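Local coordinates for virulence protein vsdE (Salmonella enterica, PDB 5LQ6) that acts as a cysteine hydrolase effector that suppresses immune responses and contributes to the virulence of the bacterium, at residues 37-42 and 92-97; 81-85 and 114-118; 129-133 and 196-200; 165-170 and 181-187. The protein carries 4 engineered substitutions. All coordinates share one frame; numbering follows the deposited sequence. Where two conformers were deposited one is given.

In the fold
The four contacts run across what is probably a papain-like fold, from a helical half to a sheet half. Interactions 1 and 2, centres about 11 Å apart, alternate along the chain and share packing around helix 76-89, where L39 and L94 meet C82. The centres of interactions 2 and 4 are about 15 Å apart; L83 touches N168 and I184, and H84 touches N168. Interaction 4 is nested in the loop closed by interaction 3, their centres about 11 Å apart; those of interactions 1 and 3 are about 28 Å apart. Helix 76-89 packs against the four-stranded sheet, whose far face meets helices 129-143 and 196-200, with the probable catalytic residues between helix and sheet.

Interaction 1 (37-42 and 92-97); sequences DALSIE and DILSSK. Engineered in segment 37-42: S40 (natural residue Cys).
S40 and S95 face each other through their peptide units, the flat groups of this small two-stranded antiparallel sheet. The two peptide edges are joined by hydrogen bonds: S40 N to S95 O at 2.9 Å and S95 N to S40 O at 3.1 Å. K97 N to A38 O and E42 N to I93 O continue the pattern at the two ends. Tucked between these bonds, the CA-H groups of S96 and L94 approach A38 O and S40 O.

The two faces of the sheet differ in character. One carries L39, I41, L94 and S96; there I41 CG1 lies alongside L94 CD2 at 3.8 Å, both side chains pointing the same way. This largely apolar face is covered by helix 76-89, where L39 and L94 touch C82, and by helix 12-19, which L39 and I41 meet. The other face carries S40, an engineered residue in place of cysteine, and S95, with S40 CB 3.5 Å from S95 OG. Beyond the strands, E42 and D92 send their carboxylates to the hydroxyls of Y64 and Y49.

K97 closes the serine face. Its CG is held between backbone N and carbonyl carbon (chi1 66°), after which the extended chain passes S40 OG, 3.2 Å from K97 CD; K97 NZ, at 3.5 Å from that oxygen, is badly angled for a hydrogen bond.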
loop_
_atom_site.group_PDB
_atom_site.type_symbol
_atom_site.label_atom_id
_atom_site.label_comp_id
_atom_site.label_asym_id
_atom_site.label_seq_id
_atom_site.Cartn_x
_atom_site.Cartn_y
_atom_site.Cartn_z
ATOM N N ASP A 37 8.033 0.422 -17.122
ATOM C CA ASP A 37 8.683 1.711 -17.305
ATOM C C ASP A 37 8.906 2.446 -15.977
ATOM O O ASP A 37 9.932 3.122 -15.786
ATOM C CB ASP A 37 7.856 2.591 -18.252
ATOM C CG ASP A 37 7.915 2.100 -19.722
ATOM O OD1 ASP A 37 8.882 1.389 -20.106
ATOM O OD2 ASP A 37 6.942 2.407 -20.457
ATOM N N ALA A 38 7.916 2.341 -15.087
ATOM C CA ALA A 38 7.959 3.080 -13.834
ATOM C C ALA A 38 8.791 2.392 -12.776
ATOM O O ALA A 38 9.348 3.037 -11.910
ATOM C CB ALA A 38 6.569 3.321 -13.312
ATOM N N LEU A 39 8.840 1.088 -12.786
ATOM C CA LEU A 39 9.378 0.366 -11.634
ATOM C C LEU A 39 10.875 0.297 -11.649
ATOM O O LEU A 39 11.462 0.008 -12.700
ATOM C CB LEU A 39 8.782 -1.034 -11.600
ATOM C CG LEU A 39 9.069 -1.920 -10.422
ATOM C CD1 LEU A 39 8.408 -1.306 -9.227
ATOM C CD2 LEU A 39 8.487 -3.281 -10.652
ATOM N N SER A 40 11.516 0.636 -10.528
ATOM C CA SER A 40 12.936 0.424 -10.276
ATOM C C SER A 40 13.180 -0.612 -9.180
ATOM O O SER A 40 12.506 -0.617 -8.124
ATOM C CB SER A 40 13.583 1.728 -9.805
ATOM O OG SER A 40 13.560 2.662 -10.825
ATOM N N ILE A 41 14.210 -1.420 -9.369
ATOM C CA ILE A 41 14.639 -2.412 -8.431
ATOM C C ILE A 41 16.060 -2.096 -8.051
ATOM O O ILE A 41 16.961 -2.080 -8.913
ATOM C CB ILE A 41 14.537 -3.822 -9.035
ATOM C CG1 ILE A 41 13.122 -4.043 -9.602
ATOM C CG2 ILE A 41 14.946 -4.875 -8.021
ATOM C CD1 ILE A 41 12.870 -5.439 -10.176
ATOM N N GLU A 42 16.278 -1.802 -6.778
ATOM C CA GLU A 42 17.616 -1.601 -6.264
ATOM C C GLU A 42 18.116 -2.918 -5.692
ATOM O O GLU A 42 17.524 -3.407 -4.714
ATOM C CB GLU A 42 17.574 -0.523 -5.204
ATOM C CG GLU A 42 18.934 -0.034 -4.725
ATOM C CD GLU A 42 19.058 1.485 -4.779
ATOM O OE1 GLU A 42 18.124 2.228 -4.363
ATOM O OE2 GLU A 42 20.101 1.952 -5.274
ATOM N N ASP A 92 14.585 -1.084 1.278
ATOM C CA ASP A 92 14.195 -0.178 0.214
ATOM C C ASP A 92 14.586 -0.763 -1.136
ATOM O O ASP A 92 15.698 -0.545 -1.601
ATOM C CB ASP A 92 14.781 1.231 0.361
ATOM C CG ASP A 92 14.162 2.019 1.492
ATOM O OD1 ASP A 92 12.953 1.850 1.789
ATOM O OD2 ASP A 92 14.866 2.857 2.108
ATOM N N ILE A 93 13.702 -1.532 -1.746
ATOM C CA ILE A 93 13.998 -2.293 -3.017
ATOM C C ILE A 93 13.282 -1.729 -4.193
ATOM O O ILE A 93 13.883 -1.372 -5.191
ATOM C CB ILE A 93 13.704 -3.776 -2.853
ATOM C CG1 ILE A 93 14.568 -4.374 -1.752
ATOM C CG2 ILE A 93 13.868 -4.525 -4.195
ATOM C CD1 ILE A 93 14.121 -5.720 -1.277
ATOM N N LEU A 94 11.937 -1.606 -4.111
ATOM C CA LEU A 94 11.137 -1.119 -5.201
ATOM C C LEU A 94 10.786 0.346 -5.087
ATOM O O LEU A 94 10.533 0.839 -3.981
ATOM C CB LEU A 94 9.847 -1.926 -5.290
ATOM C CG LEU A 94 9.929 -3.432 -5.386
ATOM C CD1 LEU A 94 8.534 -4.007 -5.550
ATOM C CD2 LEU A 94 10.774 -3.864 -6.587
ATOM N N SER A 95 10.759 1.054 -6.209
ATOM C CA SER A 95 10.332 2.425 -6.251
ATOM C C SER A 95 9.746 2.735 -7.609
ATOM O O SER A 95 9.921 1.945 -8.549
ATOM C CB SER A 95 11.466 3.381 -5.888
ATOM O OG SER A 95 12.518 3.324 -6.844
ATOM N N SER A 96 9.012 3.831 -7.700
ATOM C CA SER A 96 8.484 4.303 -8.935
ATOM C C SER A 96 9.324 5.503 -9.409
ATOM O O SER A 96 9.653 6.411 -8.622
ATOM C CB SER A 96 7.031 4.685 -8.803
ATOM O OG SER A 96 6.582 5.256 -10.022
ATOM N N LYS A 97 9.710 5.467 -10.680
ATOM C CA LYS A 97 10.370 6.617 -11.326
ATOM C C LYS A 97 9.496 7.139 -12.447
ATOM O O LYS A 97 8.436 7.702 -12.190
ATOM C CB LYS A 97 11.752 6.228 -11.825
ATOM C CG LYS A 97 11.768 5.212 -12.958
ATOM C CD LYS A 97 13.184 4.731 -13.214
ATOM C CE LYS A 97 13.216 3.389 -13.931
ATOM N NZ LYS A 97 14.631 2.945 -14.144
#

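Interaction 2 (81-85 and 114-118); sequences ACLHY and IIFGH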
loop_
_atom_site.group_PDB
_atom_site.type_symbol
_atom_site.label_atom_id
_atom_site.label_comp_id
_atom_site.label_asym_id
_atom_site.label_seq_id
_atom_site.Cartn_x
_atom_site.Cartn_y
_atom_site.Cartn_z
ATOM N N ALA A 81 1.869 -0.676 -3.525
ATOM C CA ALA A 81 2.355 -2.037 -3.628
ATOM C C ALA A 81 3.869 -2.114 -3.445
ATOM O O ALA A 81 4.376 -2.987 -2.731
ATOM C CB ALA A 81 1.958 -2.592 -4.981
ATOM N N CYS A 82 4.586 -1.189 -4.019
ATOM C CA CYS A 82 6.036 -1.045 -3.824
ATOM C C CYS A 82 6.365 -0.894 -2.339
ATOM O O CYS A 82 7.218 -1.548 -1.782
ATOM C CB CYS A 82 6.586 0.158 -4.562
ATOM S SG CYS A 82 6.744 -0.062 -6.350
ATOM N N LEU A 83 5.647 0.028 -1.692
ATOM C CA LEU A 83 5.902 0.262 -0.280
ATOM C C LEU A 83 5.601 -0.967 0.527
ATOM O O LEU A 83 6.315 -1.314 1.459
ATOM C CB LEU A 83 5.074 1.463 0.198
ATOM C CG LEU A 83 5.273 1.876 1.644
ATOM C CD1 LEU A 83 6.743 2.140 1.942
ATOM C CD2 LEU A 83 4.420 3.108 1.962
ATOM N N HIS A 84 4.475 -1.641 0.253
ATOM C CA HIS A 84 4.140 -2.871 0.959
ATOM C C HIS A 84 5.211 -3.950 0.849
ATOM O O HIS A 84 5.541 -4.644 1.804
ATOM C CB HIS A 84 2.786 -3.366 0.471
ATOM C CG HIS A 84 2.213 -4.491 1.255
ATOM N ND1 HIS A 84 1.672 -4.320 2.507
ATOM C CD2 HIS A 84 2.014 -5.787 0.949
ATOM C CE1 HIS A 84 1.244 -5.470 2.968
ATOM N NE2 HIS A 84 1.415 -6.382 2.033
ATOM N N TYR A 85 5.690 -4.110 -0.369
ATOM C CA TYR A 85 6.777 -5.038 -0.618
ATOM C C TYR A 85 8.038 -4.682 0.169
ATOM O O TYR A 85 8.642 -5.557 0.786
ATOM C CB TYR A 85 7.079 -5.074 -2.111
ATOM C CG TYR A 85 8.219 -5.970 -2.565
ATOM C CD1 TYR A 85 9.511 -5.545 -2.552
ATOM C CD2 TYR A 85 7.933 -7.239 -2.992
ATOM C CE1 TYR A 85 10.534 -6.389 -3.017
ATOM C CE2 TYR A 85 8.943 -8.086 -3.482
ATOM C CZ TYR A 85 10.231 -7.623 -3.454
ATOM O OH TYR A 85 11.294 -8.467 -3.903
ATOM N N ILE A 114 2.278 -8.935 -10.676
ATOM C CA ILE A 114 3.686 -8.662 -11.031
ATOM C C ILE A 114 4.577 -8.614 -9.783
ATOM O O ILE A 114 5.586 -9.257 -9.731
ATOM C CB ILE A 114 3.798 -7.347 -11.809
ATOM C CG1 ILE A 114 3.066 -7.505 -13.151
ATOM C CG2 ILE A 114 5.267 -6.919 -11.941
ATOM C CD1 ILE A 114 3.040 -6.236 -13.957
ATOM N N ILE A 115 4.183 -7.818 -8.779
ATOM C CA ILE A 115 5.070 -7.593 -7.634
ATOM C C ILE A 115 5.096 -8.770 -6.674
ATOM O O ILE A 115 6.134 -9.151 -6.194
ATOM C CB ILE A 115 4.716 -6.268 -6.935
ATOM C CG1 ILE A 115 5.196 -5.118 -7.816
ATOM C CG2 ILE A 115 5.366 -6.193 -5.552
ATOM C CD1 ILE A 115 4.773 -3.752 -7.341
ATOM N N PHE A 116 3.942 -9.361 -6.395
ATOM C CA PHE A 116 3.843 -10.436 -5.402
ATOM C C PHE A 116 3.702 -11.825 -5.977
ATOM O O PHE A 116 3.974 -12.800 -5.266
ATOM C CB PHE A 116 2.692 -10.174 -4.405
ATOM C CG PHE A 116 2.796 -8.809 -3.752
ATOM C CD1 PHE A 116 3.751 -8.583 -2.787
ATOM C CD2 PHE A 116 1.941 -7.771 -4.167
ATOM C CE1 PHE A 116 3.860 -7.282 -2.216
ATOM C CE2 PHE A 116 2.088 -6.505 -3.611
ATOM C CZ PHE A 116 3.035 -6.302 -2.673
ATOM N N GLY A 117 3.347 -11.919 -7.259
ATOM C CA GLY A 117 3.163 -13.206 -7.901
ATOM C C GLY A 117 1.783 -13.789 -7.794
ATOM O O GLY A 117 1.545 -14.950 -8.258
ATOM N N HIS A 118 0.850 -13.048 -7.202
ATOM C CA HIS A 118 -0.559 -13.416 -7.099
ATOM C C HIS A 118 -1.312 -12.227 -6.584
ATOM O O HIS A 118 -0.705 -11.308 -6.004
ATOM C CB HIS A 118 -0.737 -14.632 -6.151
ATOM C CG HIS A 118 -0.186 -14.425 -4.786
ATOM N ND1 HIS A 118 1.051 -14.894 -4.396
ATOM C CD2 HIS A 118 -0.713 -13.821 -3.699
ATOM C CE1 HIS A 118 1.275 -14.539 -3.140
ATOM N NE2 HIS A 118 0.208 -13.918 -2.688
#
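A81 meets I115 and F116 of helix 108-116 from its place on helix 76-89, and the apolar contacts begin there. In the conformer of I115 described, CD1 touches A81 CB at 3.9 Å and also lies over the backbone N of C82, while I115 CG2 rests obliquely against Y85 CD2. The same methyl sits above the centre of the F116 ring, so one isoleucine methyl touches both the phenyl face and the tyrosine.

The aromatic contacts turn on F116. Its first torsion (chi1 -54°) sets CG anti to the carbonyl carbon, and the ring end is directed into the groove formed by A81, H84 and Y85. CE1 meets Y85 CB at 3.9 Å and CE2 approaches A81 CB, so the far rim of the ring is held by two backbone-near carbons one helical turn apart. F116 CZ lies 3.8 Å from H84 CD2, at the edge of the imidazole and in its plane. The two rings meet obliquely, their planes inclined by 75° and their centroids 5.7 Å apart.

Polar groups take a secondary part, and no hydrogen bond joins the segments. A81 O, which F116 CZ approaches at 3.6 Å, already receives the helical bond from Y85 N. H84 NE2 is bound to Y214 N, and Y85 OH to S11 OG, which ties the polar end of each ring to a residue outside the contact. The whole is a buried helix-helix packing along helix 76-89, the central helix expected of papain-like cysteine hydrolases.

Interaction 3 (129-133 and 196-200); sequences IDEVE and LQEIK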
loop_
_atom_site.group_PDB
_atom_site.type_symbol
_atom_site.label_atom_id
_atom_site.label_comp_id
_atom_site.label_asym_id
_atom_site.label_seq_id
_atom_site.Cartn_x
_atom_site.Cartn_y
_atom_site.Cartn_z
ATOM N N ILE A 129 -12.918 4.708 7.456
ATOM C CA ILE A 129 -11.504 4.611 7.832
ATOM C C ILE A 129 -11.352 4.250 9.296
ATOM O O ILE A 129 -10.448 3.558 9.689
ATOM C CB ILE A 129 -10.774 5.893 7.346
ATOM C CG1 ILE A 129 -9.244 5.673 7.314
ATOM C CG2 ILE A 129 -11.135 7.036 8.211
ATOM C CD1 ILE A 129 -8.815 4.739 6.246
ATOM N N ASP A 130 -12.316 4.642 10.141
ATOM C CA ASP A 130 -12.319 4.232 11.520
ATOM C C ASP A 130 -12.437 2.737 11.676
ATOM O O ASP A 130 -11.800 2.091 12.513
ATOM C CB ASP A 130 -13.491 4.928 12.267
ATOM C CG ASP A 130 -13.531 6.412 11.997
ATOM O OD1 ASP A 130 -14.006 6.842 10.859
ATOM O OD2 ASP A 130 -13.012 7.106 12.883
ATOM N N GLU A 131 -13.297 2.149 10.862
ATOM C CA GLU A 131 -13.460 0.700 10.870
ATOM C C GLU A 131 -12.244 -0.021 10.313
ATOM O O GLU A 131 -11.898 -1.117 10.776
ATOM C CB GLU A 131 -14.721 0.382 10.138
ATOM C CG GLU A 131 -15.917 0.767 11.010
ATOM C CD GLU A 131 -17.233 0.694 10.290
ATOM O OE1 GLU A 131 -17.527 1.674 9.594
ATOM O OE2 GLU A 131 -17.981 -0.327 10.472
ATOM N N VAL A 132 -11.613 0.563 9.299
ATOM C CA VAL A 132 -10.323 0.062 8.829
ATOM C C VAL A 132 -9.317 0.014 9.975
ATOM O O VAL A 132 -8.642 -1.019 10.170
ATOM C CB VAL A 132 -9.794 0.916 7.691
ATOM C CG1 VAL A 132 -8.346 0.534 7.362
ATOM C CG2 VAL A 132 -10.655 0.788 6.430
ATOM N N GLU A 133 -9.206 1.100 10.730
ATOM C CA GLU A 133 -8.256 1.110 11.858
ATOM C C GLU A 133 -8.563 -0.001 12.860
ATOM O O GLU A 133 -7.687 -0.708 13.301
ATOM C CB GLU A 133 -8.273 2.487 12.543
ATOM C CG GLU A 133 -7.352 2.602 13.727
ATOM C CD GLU A 133 -7.572 3.866 14.542
ATOM O OE1 GLU A 133 -8.735 4.175 14.875
ATOM O OE2 GLU A 133 -6.584 4.565 14.824
ATOM N N LEU A 196 -5.271 9.904 11.585
ATOM C CA LEU A 196 -6.622 9.476 11.258
ATOM C C LEU A 196 -7.520 10.680 10.945
ATOM O O LEU A 196 -8.250 10.680 9.952
ATOM C CB LEU A 196 -7.184 8.659 12.423
ATOM C CG LEU A 196 -8.638 8.193 12.182
ATOM C CD1 LEU A 196 -8.710 7.156 11.095
ATOM C CD2 LEU A 196 -9.195 7.603 13.481
ATOM N N GLN A 197 -7.464 11.689 11.775
ATOM C CA GLN A 197 -8.284 12.904 11.568
ATOM C C GLN A 197 -7.989 13.503 10.216
ATOM O O GLN A 197 -8.891 13.928 9.474
ATOM C CB GLN A 197 -8.028 13.889 12.718
ATOM C CG GLN A 197 -8.655 15.275 12.595
ATOM C CD GLN A 197 -8.519 16.077 13.902
ATOM O OE1 GLN A 197 -7.761 17.037 13.995
ATOM N NE2 GLN A 197 -9.255 15.662 14.919
ATOM N N GLU A 198 -6.709 13.574 9.831
ATOM C CA GLU A 198 -6.333 14.218 8.587
ATOM C C GLU A 198 -6.819 13.394 7.418
ATOM O O GLU A 198 -7.365 13.948 6.456
ATOM C CB GLU A 198 -4.798 14.376 8.526
ATOM C CG GLU A 198 -4.344 15.547 9.353
ATOM C CD GLU A 198 -2.889 15.549 9.675
ATOM O OE1 GLU A 198 -2.153 14.588 9.353
ATOM O OE2 GLU A 198 -2.428 16.534 10.266
ATOM N N ILE A 199 -6.609 12.077 7.421
ATOM C CA ILE A 199 -7.005 11.294 6.275
ATOM C C ILE A 199 -8.528 11.245 6.108
ATOM O O ILE A 199 -9.028 11.179 4.986
ATOM C CB ILE A 199 -6.315 9.914 6.316
ATOM C CG1 ILE A 199 -6.182 9.369 4.882
ATOM C CG2 ILE A 199 -7.001 9.010 7.301
ATOM C CD1 ILE A 199 -5.396 8.091 4.794
ATOM N N LYS A 200 -9.249 11.309 7.200
ATOM C CA LYS A 200 -10.727 11.348 7.172
ATOM C C LYS A 200 -11.259 12.536 6.379
ATOM O O LYS A 200 -12.376 12.443 5.824
ATOM C CB LYS A 200 -11.319 11.406 8.582
ATOM C CG LYS A 200 -11.270 10.105 9.333
ATOM C CD LYS A 200 -11.997 10.121 10.667
ATOM C CE LYS A 200 -13.502 10.080 10.435
ATOM N NZ LYS A 200 -14.197 9.820 11.712
#
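I129 overlaps L196, the two side chains sliding past each other in opposite directions, with I129 CG2 3.8 Å from L196 CD1. Together with I199 they form the apolar part of a packing between helices 129-143 and 196-200, which run roughly antiparallel: the axes of the two short segments are inclined at 142° and approach to 11.0 Å. At that separation the helices touch through side chains rather than backbones. Both lie against the four-stranded sheet, where I129 and L196 rest on F183 and where I129 and I199 reach F167.

I199 crosses I129 at about a right angle and brings CG2 to within 4.0 Å of I129 CG1. On the outer side of I129 its other branch, CG2, is pressed against K200 CG at a spacing shorter than usual for carbons, a detail best treated as doubtful. L196 CD2 lies across the end of E133, 3.7 Å from E133 OE1, and is close to D130 OD2 too; one leucine methyl is thus lined by two carboxylates while the other methyl stays with the isoleucine.

On the outer side the contact is ionic. K200 leaves its backbone and runs over I129, and a bend about the CG-CD bond (chi3 75°) carries CE and NZ alongside the D130 carboxylate. The two side chains cross at about a right angle, and the lysine spans both carboxylate oxygens unequally. K200 NZ gives a hydrogen bond to D130 OD1 at 3.1 Å, on its syn side and 17° out of the carboxylate plane, and a weak one to D130 OD2 at 3.2 Å.

Interaction 4 (165-170 and 181-187); sequences HDFNAV and VQFIDSW
F183 and A169 form the apolar centre of this beta hairpin, with A169 CB 3.8 Å from F183 CD1. V181 CG1 lies over the middle of one phenyl face, and F167 CE2 comes to F183 CD1 at 3.9 Å, the latter lying at the edge of the F167 ring. On the opposite face of the sheet V170 CG2 meets I184 CD1 at 3.8 Å, next to L58 of helix 55-65. Four backbone hydrogen bonds, two each for the pairs N168-I184 and V170-Q182, hold the strands together.

Toward the probable active site the contact turns polar. A water accepts from S186 N and donates to N168 OD1, while N168 ND2 bonds S80 O of helix 76-89; another water donates to both D166 O and D185 OD1. H165 and D185 then approach from opposite directions. H165 NE2 gives a nearly straight bond to D185 OD2 at 2.6 Å, in the imidazole plane, on the syn side of D185 OD2 but 23° out of the carboxylate plane. The edge of H165 leans on the W187 face, H165 CE1 3.4 Å from W187 CE3, while Y155 stacks on the histidine.

NE2 is thereby committed to the aspartate, and rotation of the ring is restrained by this bond and by W187 and Y155. With C76 touching H165, this chemistry is consistent with the Cys-His-Asp triad of a papain-like cysteine hydrolase, D185 orienting the histidine beside the probable nucleophile.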
loop_
_atom_site.group_PDB
_atom_site.type_symbol
_atom_site.label_atom_id
_atom_site.label_comp_id
_atom_site.label_asym_id
_atom_site.label_seq_id
_atom_site.Cartn_x
_atom_site.Cartn_y
_atom_site.Cartn_z
ATOM N N HIS A 165 -8.433 5.098 -4.640
ATOM C CA HIS A 165 -7.116 5.448 -4.153
ATOM C C HIS A 165 -6.604 4.344 -3.264
ATOM O O HIS A 165 -7.311 3.928 -2.344
ATOM C CB HIS A 165 -7.189 6.734 -3.386
ATOM C CG HIS A 165 -5.872 7.272 -2.944
ATOM N ND1 HIS A 165 -4.811 7.468 -3.788
ATOM C CD2 HIS A 165 -5.454 7.697 -1.724
ATOM C CE1 HIS A 165 -3.807 8.015 -3.115
ATOM N NE2 HIS A 165 -4.170 8.149 -1.869
ATOM N N ASP A 166 -5.365 3.918 -3.496
ATOM C CA ASP A 166 -4.668 2.999 -2.611
ATOM C C ASP A 166 -3.633 3.736 -1.780
ATOM O O ASP A 166 -3.043 4.695 -2.214
ATOM C CB ASP A 166 -3.935 1.893 -3.378
ATOM C CG ASP A 166 -4.822 0.739 -3.830
ATOM O OD1 ASP A 166 -6.053 0.886 -3.819
ATOM O OD2 ASP A 166 -4.259 -0.309 -4.196
ATOM N N PHE A 167 -3.458 3.256 -0.549
ATOM C CA PHE A 167 -2.469 3.757 0.385
ATOM C C PHE A 167 -2.122 2.629 1.359
ATOM O O PHE A 167 -2.491 1.483 1.122
ATOM C CB PHE A 167 -2.903 5.066 1.043
ATOM C CG PHE A 167 -4.256 5.011 1.720
ATOM C CD1 PHE A 167 -5.398 5.087 0.971
ATOM C CD2 PHE A 167 -4.368 4.841 3.096
ATOM C CE1 PHE A 167 -6.644 5.057 1.574
ATOM C CE2 PHE A 167 -5.614 4.796 3.696
ATOM C CZ PHE A 167 -6.739 4.878 2.933
ATOM N N ASN A 168 -1.389 2.919 2.393
ATOM C CA ASN A 168 -0.830 1.895 3.273
ATOM C C ASN A 168 -1.160 2.138 4.727
ATOM O O ASN A 168 -1.539 3.232 5.134
ATOM C CB ASN A 168 0.698 1.782 3.115
ATOM C CG ASN A 168 1.123 1.430 1.700
ATOM O OD1 ASN A 168 1.044 2.246 0.789
ATOM N ND2 ASN A 168 1.562 0.194 1.530
ATOM N N ALA A 169 -1.068 1.095 5.538
ATOM C CA ALA A 169 -1.258 1.235 6.971
ATOM C C ALA A 169 -0.281 0.246 7.641
ATOM O O ALA A 169 -0.178 -0.919 7.226
ATOM C CB ALA A 169 -2.670 0.945 7.374
ATOM N N VAL A 170 0.423 0.713 8.672
ATOM C CA VAL A 170 1.327 -0.113 9.439
ATOM C C VAL A 170 1.088 0.108 10.914
ATOM O O VAL A 170 0.952 1.238 11.363
ATOM C CB VAL A 170 2.792 0.163 9.095
ATOM C CG1 VAL A 170 3.786 -0.630 9.935
ATOM C CG2 VAL A 170 3.099 -0.132 7.621
ATOM N N VAL A 181 -2.170 2.415 14.693
ATOM C CA VAL A 181 -2.109 2.372 13.226
ATOM C C VAL A 181 -1.570 3.696 12.683
ATOM O O VAL A 181 -2.093 4.750 12.995
ATOM C CB VAL A 181 -3.500 2.134 12.628
ATOM C CG1 VAL A 181 -3.472 2.104 11.109
ATOM C CG2 VAL A 181 -4.051 0.836 13.147
ATOM N N GLN A 182 -0.482 3.592 11.912
ATOM C CA GLN A 182 -0.004 4.699 11.135
ATOM C C GLN A 182 -0.431 4.534 9.682
ATOM O O GLN A 182 0.073 3.653 8.990
ATOM C CB GLN A 182 1.492 4.838 11.241
ATOM C CG GLN A 182 2.081 6.002 10.473
ATOM C CD GLN A 182 1.632 7.322 11.025
ATOM O OE1 GLN A 182 1.945 7.641 12.206
ATOM N NE2 GLN A 182 0.807 8.055 10.283
ATOM N N PHE A 183 -1.332 5.390 9.238
ATOM C CA PHE A 183 -1.614 5.485 7.788
ATOM C C PHE A 183 -0.469 6.131 7.100
ATOM O O PHE A 183 0.153 7.077 7.622
ATOM C CB PHE A 183 -2.948 6.164 7.562
ATOM C CG PHE A 183 -4.121 5.347 8.044
ATOM C CD1 PHE A 183 -4.510 4.232 7.367
ATOM C CD2 PHE A 183 -4.838 5.687 9.195
ATOM C CE1 PHE A 183 -5.601 3.448 7.769
ATOM C CE2 PHE A 183 -5.908 4.907 9.591
ATOM C CZ PHE A 183 -6.287 3.801 8.885
ATOM N N ILE A 184 -0.179 5.633 5.897
ATOM C CA ILE A 184 0.937 6.110 5.076
ATOM C C ILE A 184 0.391 6.331 3.669
ATOM O O ILE A 184 -0.175 5.424 3.085
ATOM C CB ILE A 184 2.118 5.150 5.024
ATOM C CG1 ILE A 184 2.569 4.745 6.405
ATOM C CG2 ILE A 184 3.242 5.749 4.229
ATOM C CD1 ILE A 184 3.283 3.428 6.419
ATOM N N ASP A 185 0.542 7.520 3.129
ATOM C CA ASP A 185 0.108 7.793 1.744
ATOM C C ASP A 185 1.300 8.338 1.013
ATOM O O ASP A 185 1.490 9.572 0.973
ATOM C CB ASP A 185 -1.133 8.684 1.685
ATOM C CG ASP A 185 -1.739 8.750 0.323
ATOM O OD1 ASP A 185 -1.053 8.394 -0.649
ATOM O OD2 ASP A 185 -2.928 9.116 0.225
ATOM N N SER A 186 2.104 7.467 0.393
ATOM C CA SER A 186 3.329 7.885 -0.275
ATOM C C SER A 186 3.034 8.715 -1.511
ATOM O O SER A 186 3.912 9.473 -1.980
ATOM C CB SER A 186 4.205 6.715 -0.612
ATOM O OG SER A 186 3.571 5.840 -1.564
ATOM N N TRP A 187 1.825 8.623 -2.033
ATOM C CA TRP A 187 1.371 9.468 -3.160
ATOM C C TRP A 187 1.119 10.902 -2.761
ATOM O O TRP A 187 1.314 11.856 -3.553
ATOM C CB TRP A 187 0.121 8.827 -3.758
ATOM C CG TRP A 187 -0.554 9.571 -4.839
ATOM C CD1 TRP A 187 -0.287 9.448 -6.163
ATOM C CD2 TRP A 187 -1.571 10.532 -4.701
ATOM N NE1 TRP A 187 -1.096 10.304 -6.873
ATOM C CE2 TRP A 187 -1.929 10.951 -6.005
ATOM C CE3 TRP A 187 -2.278 11.040 -3.618
ATOM C CZ2 TRP A 187 -2.933 11.906 -6.229
ATOM C CZ3 TRP A 187 -3.309 12.007 -3.857
ATOM C CH2 TRP A 187 -3.582 12.426 -5.144
HETATM O O HOH W 1 -0.620 5.947 -1.763
HETATM O O HOH W 2 1.419 4.788 -0.258
#